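Local coordinates for protein esterase E25 (Uncultured bacterium, PDB 4Q05) that probably hydrolyses carboxylic ester bonds as a dimeric esterase of the bacterial hormone-sensitive lipase family, at residues 291-299 / 347-358. Numbering follows the deposited sequence.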
loop_
_atom_site.group_PDB
_atom_site.type_symbol
_atom_site.label_atom_id
_atom_site.label_comp_id
_atom_site.label_asym_id
_atom_site.label_seq_id
_atom_site.Cartn_x
_atom_site.Cartn_y
_atom_site.Cartn_z
ATOM N N PHE A 291 12.093 15.608 -4.995
ATOM C CA PHE A 291 11.994 14.456 -5.896
ATOM C C PHE A 291 10.967 14.693 -7.000
ATOM O O PHE A 291 9.940 15.326 -6.784
ATOM C CB PHE A 291 11.686 13.157 -5.127
ATOM C CG PHE A 291 12.918 12.358 -4.768
ATOM C CD1 PHE A 291 13.973 12.949 -4.082
ATOM C CD2 PHE A 291 13.022 11.023 -5.125
ATOM C CE1 PHE A 291 15.110 12.218 -3.756
ATOM C CE2 PHE A 291 14.147 10.286 -4.801
ATOM C CZ PHE A 291 15.196 10.883 -4.108
ATOM N N PRO A 292 11.252 14.176 -8.197
ATOM C CA PRO A 292 10.292 14.181 -9.298
ATOM C C PRO A 292 9.091 13.314 -8.907
ATOM O O PRO A 292 9.195 12.562 -7.942
ATOM C CB PRO A 292 11.054 13.476 -10.436
ATOM C CG PRO A 292 12.469 13.374 -9.996
ATOM C CD PRO A 292 12.453 13.383 -8.503
ATOM N N PRO A 293 7.983 13.402 -9.653
ATOM C CA PRO A 293 6.861 12.494 -9.389
ATOM C C PRO A 293 7.344 11.060 -9.416
ATOM O O PRO A 293 8.085 10.681 -10.326
ATOM C CB PRO A 293 5.920 12.758 -10.569
ATOM C CG PRO A 293 6.176 14.208 -10.909
ATOM C CD PRO A 293 7.661 14.397 -10.695
ATOM N N THR A 294 6.915 10.276 -8.435
ATOM C CA THR A 294 7.413 8.923 -8.255
ATOM C C THR A 294 6.274 7.893 -8.233
ATOM O O THR A 294 5.218 8.115 -7.639
ATOM C CB THR A 294 8.243 8.843 -6.964
ATOM O OG1 THR A 294 9.364 9.724 -7.082
ATOM C CG2 THR A 294 8.748 7.417 -6.686
ATOM N N PHE A 295 6.518 6.770 -8.896
ATOM C CA PHE A 295 5.562 5.683 -9.027
ATOM C C PHE A 295 6.176 4.518 -8.269
ATOM O O PHE A 295 7.323 4.132 -8.547
ATOM C CB PHE A 295 5.408 5.362 -10.519
ATOM C CG PHE A 295 4.405 4.269 -10.846
ATOM C CD1 PHE A 295 4.691 2.937 -10.593
ATOM C CD2 PHE A 295 3.214 4.582 -11.487
ATOM C CE1 PHE A 295 3.784 1.943 -10.932
ATOM C CE2 PHE A 295 2.313 3.592 -11.842
ATOM C CZ PHE A 295 2.597 2.273 -11.561
ATOM N N LEU A 296 5.444 3.962 -7.306
ATOM C CA LEU A 296 5.982 2.866 -6.496
ATOM C C LEU A 296 5.058 1.661 -6.521
ATOM O O LEU A 296 3.849 1.804 -6.545
ATOM C CB LEU A 296 6.183 3.286 -5.034
ATOM C CG LEU A 296 7.047 4.524 -4.776
ATOM C CD1 LEU A 296 6.146 5.749 -4.615
ATOM C CD2 LEU A 296 7.905 4.308 -3.524
ATOM N N ILE A 297 5.641 0.476 -6.502
ATOM C CA ILE A 297 4.853 -0.743 -6.563
ATOM C C ILE A 297 5.452 -1.809 -5.661
ATOM O O ILE A 297 6.678 -1.929 -5.531
ATOM C CB ILE A 297 4.703 -1.242 -8.023
ATOM C CG1 ILE A 297 3.919 -2.558 -8.063
ATOM C CG2 ILE A 297 6.049 -1.444 -8.664
ATOM C CD1 ILE A 297 3.643 -3.018 -9.466
ATOM N N THR A 298 4.576 -2.561 -5.009
ATOM C CA THR A 298 4.990 -3.631 -4.123
ATOM C C THR A 298 3.764 -4.551 -3.962
ATOM O O THR A 298 2.841 -4.485 -4.766
ATOM C CB THR A 298 5.503 -3.069 -2.770
ATOM O OG1 THR A 298 5.891 -4.135 -1.894
ATOM C CG2 THR A 298 4.428 -2.218 -2.094
ATOM N N GLY A 299 3.753 -5.416 -2.956
ATOM C CA GLY A 299 2.616 -6.299 -2.779
ATOM C C GLY A 299 2.574 -6.839 -1.372
ATOM O O GLY A 299 3.506 -6.622 -0.603
ATOM N N ALA A 347 -0.408 -2.724 -13.707
ATOM C CA ALA A 347 0.668 -1.931 -13.129
ATOM C C ALA A 347 1.360 -1.086 -14.202
ATOM O O ALA A 347 1.622 0.106 -14.018
ATOM C CB ALA A 347 1.670 -2.850 -12.460
ATOM N N PHE A 348 1.652 -1.706 -15.335
ATOM C CA PHE A 348 2.424 -1.013 -16.356
ATOM C C PHE A 348 1.561 -0.155 -17.268
ATOM O O PHE A 348 2.031 0.824 -17.835
ATOM C CB PHE A 348 3.327 -2.000 -17.087
ATOM C CG PHE A 348 4.431 -2.501 -16.214
ATOM C CD1 PHE A 348 5.495 -1.669 -15.896
ATOM C CD2 PHE A 348 4.357 -3.746 -15.619
ATOM C CE1 PHE A 348 6.498 -2.102 -15.042
ATOM C CE2 PHE A 348 5.363 -4.190 -14.775
ATOM C CZ PHE A 348 6.432 -3.363 -14.483
ATOM N N ALA A 349 0.279 -0.486 -17.371
ATOM C CA ALA A 349 -0.653 0.470 -17.955
ATOM C C ALA A 349 -0.705 1.747 -17.095
ATOM O O ALA A 349 -0.694 2.861 -17.620
ATOM C CB ALA A 349 -2.041 -0.149 -18.117
ATOM N N GLU A 350 -0.724 1.586 -15.773
ATOM C CA GLU A 350 -0.644 2.735 -14.872
ATOM C C GLU A 350 0.689 3.481 -15.040
ATOM O O GLU A 350 0.715 4.706 -15.063
ATOM C CB GLU A 350 -0.822 2.298 -13.414
ATOM C CG GLU A 350 -2.218 1.746 -13.087
ATOM C CD GLU A 350 -3.288 2.832 -12.920
ATOM O OE1 GLU A 350 -2.972 4.042 -13.002
ATOM O OE2 GLU A 350 -4.459 2.459 -12.704
ATOM N N LEU A 351 1.795 2.744 -15.162
ATOM C CA LEU A 351 3.087 3.387 -15.358
ATOM C C LEU A 351 3.023 4.212 -16.634
ATOM O O LEU A 351 3.421 5.377 -16.664
ATOM C CB LEU A 351 4.222 2.359 -15.448
ATOM C CG LEU A 351 5.613 2.981 -15.651
ATOM C CD1 LEU A 351 5.885 4.047 -14.595
ATOM C CD2 LEU A 351 6.728 1.932 -15.666
ATOM N N ASN A 352 2.506 3.601 -17.692
ATOM C CA ASN A 352 2.358 4.304 -18.954
ATOM C C ASN A 352 1.595 5.607 -18.788
ATOM O O ASN A 352 2.014 6.648 -19.288
ATOM C CB ASN A 352 1.665 3.422 -19.989
ATOM C CG ASN A 352 1.337 4.184 -21.261
ATOM O OD1 ASN A 352 2.163 4.288 -22.170
ATOM N ND2 ASN A 352 0.143 4.730 -21.322
ATOM N N ALA A 353 0.471 5.549 -18.080
ATOM C CA ALA A 353 -0.326 6.747 -17.850
ATOM C C ALA A 353 0.469 7.765 -17.038
ATOM O O ALA A 353 0.354 8.966 -17.233
ATOM C CB ALA A 353 -1.638 6.402 -17.152
ATOM N N PHE A 354 1.294 7.260 -16.137
ATOM C CA PHE A 354 2.081 8.093 -15.243
ATOM C C PHE A 354 3.173 8.813 -16.033
ATOM O O PHE A 354 3.428 9.991 -15.816
ATOM C CB PHE A 354 2.684 7.205 -14.152
ATOM C CG PHE A 354 3.423 7.955 -13.091
ATOM C CD1 PHE A 354 2.761 8.430 -11.971
ATOM C CD2 PHE A 354 4.794 8.154 -13.196
ATOM C CE1 PHE A 354 3.445 9.105 -10.976
ATOM C CE2 PHE A 354 5.490 8.818 -12.193
ATOM C CZ PHE A 354 4.809 9.302 -11.087
ATOM N N LEU A 355 3.810 8.097 -16.956
ATOM C CA LEU A 355 4.814 8.697 -17.838
ATOM C C LEU A 355 4.190 9.718 -18.794
ATOM O O LEU A 355 4.772 10.766 -19.060
ATOM C CB LEU A 355 5.544 7.617 -18.640
ATOM C CG LEU A 355 6.314 6.556 -17.848
ATOM C CD1 LEU A 355 6.987 5.583 -18.797
ATOM C CD2 LEU A 355 7.338 7.202 -16.917
ATOM N N LEU A 356 3.013 9.409 -19.323
ATOM C CA LEU A 356 2.316 10.370 -20.182
ATOM C C LEU A 356 1.985 11.648 -19.421
ATOM O O LEU A 356 2.032 12.741 -19.973
ATOM C CB LEU A 356 1.041 9.768 -20.777
ATOM C CG LEU A 356 1.273 8.699 -21.844
ATOM C CD1 LEU A 356 -0.045 8.070 -22.258
ATOM C CD2 LEU A 356 1.993 9.297 -23.044
ATOM N N GLN A 357 1.652 11.517 -18.146
ATOM C CA GLN A 357 1.308 12.708 -17.371
ATOM C C GLN A 357 2.510 13.562 -16.978
ATOM O O GLN A 357 2.438 14.791 -17.013
ATOM C CB GLN A 357 0.505 12.350 -16.127
ATOM C CG GLN A 357 0.306 13.547 -15.207
ATOM C CD GLN A 357 -0.814 13.353 -14.202
ATOM O OE1 GLN A 357 -1.138 14.264 -13.434
ATOM N NE2 GLN A 357 -1.406 12.168 -14.196
ATOM N N HIS A 358 3.620 12.923 -16.617
ATOM C CA HIS A 358 4.711 13.662 -16.001
ATOM C C HIS A 358 5.897 14.000 -16.910
ATOM O O HIS A 358 6.602 14.971 -16.663
ATOM C CB HIS A 358 5.178 12.951 -14.729
ATOM C CG HIS A 358 4.100 12.808 -13.699
ATOM N ND1 HIS A 358 3.541 13.890 -13.058
ATOM C CD2 HIS A 358 3.455 11.716 -13.223
ATOM C CE1 HIS A 358 2.612 13.474 -12.216
ATOM N NE2 HIS A 358 2.535 12.158 -12.300
#
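Ala347 meets Ile297 where the C-terminal helix of this alpha/beta hydrolase fold runs back along strand 294-299 of the central sheet, nearly antiparallel to it (171°). Here Ala347 CB rests 3.6 Å from Ile297 CD1, the tip of an extended chain, while the carbonyl O of Ala347 approaches Phe295 CZ. One turn on, Glu350 lays its CB at the edge of the Phe295 ring, in the ring plane, 3.7 Å from CE2; its chain then bends away, and OE1 makes a salt bridge with Arg316 of the second subunit, linking this helix to its neighbour. Leu351 sends CD1 over one face of the Phe295 ring, toward the rim, in a CH-pi contact 4.2 Å from the centroid. The chi1 torsion of Phe354 swings CG away from the backbone N and carries the ring to the strand, where CZ lies 3.5 Å from Pro293 C, which sits at the ring edge. Phe295, also stacked on Phe325, points its ring edge at the Phe354 face, a T-shaped pair with planes at 74°, and its CB sits over the centre of that face. His358 CD2 lies over the centre of the opposite face. Shortening Phe354 to an alanine is likely to open a gap between Phe295 and His358 and leave the Phe295 edge without the ring face it points at. At the last turn Pro293 CB stands over the His358 ring, 3.5 Å from the imidazole centroid and 7° off the ring normal.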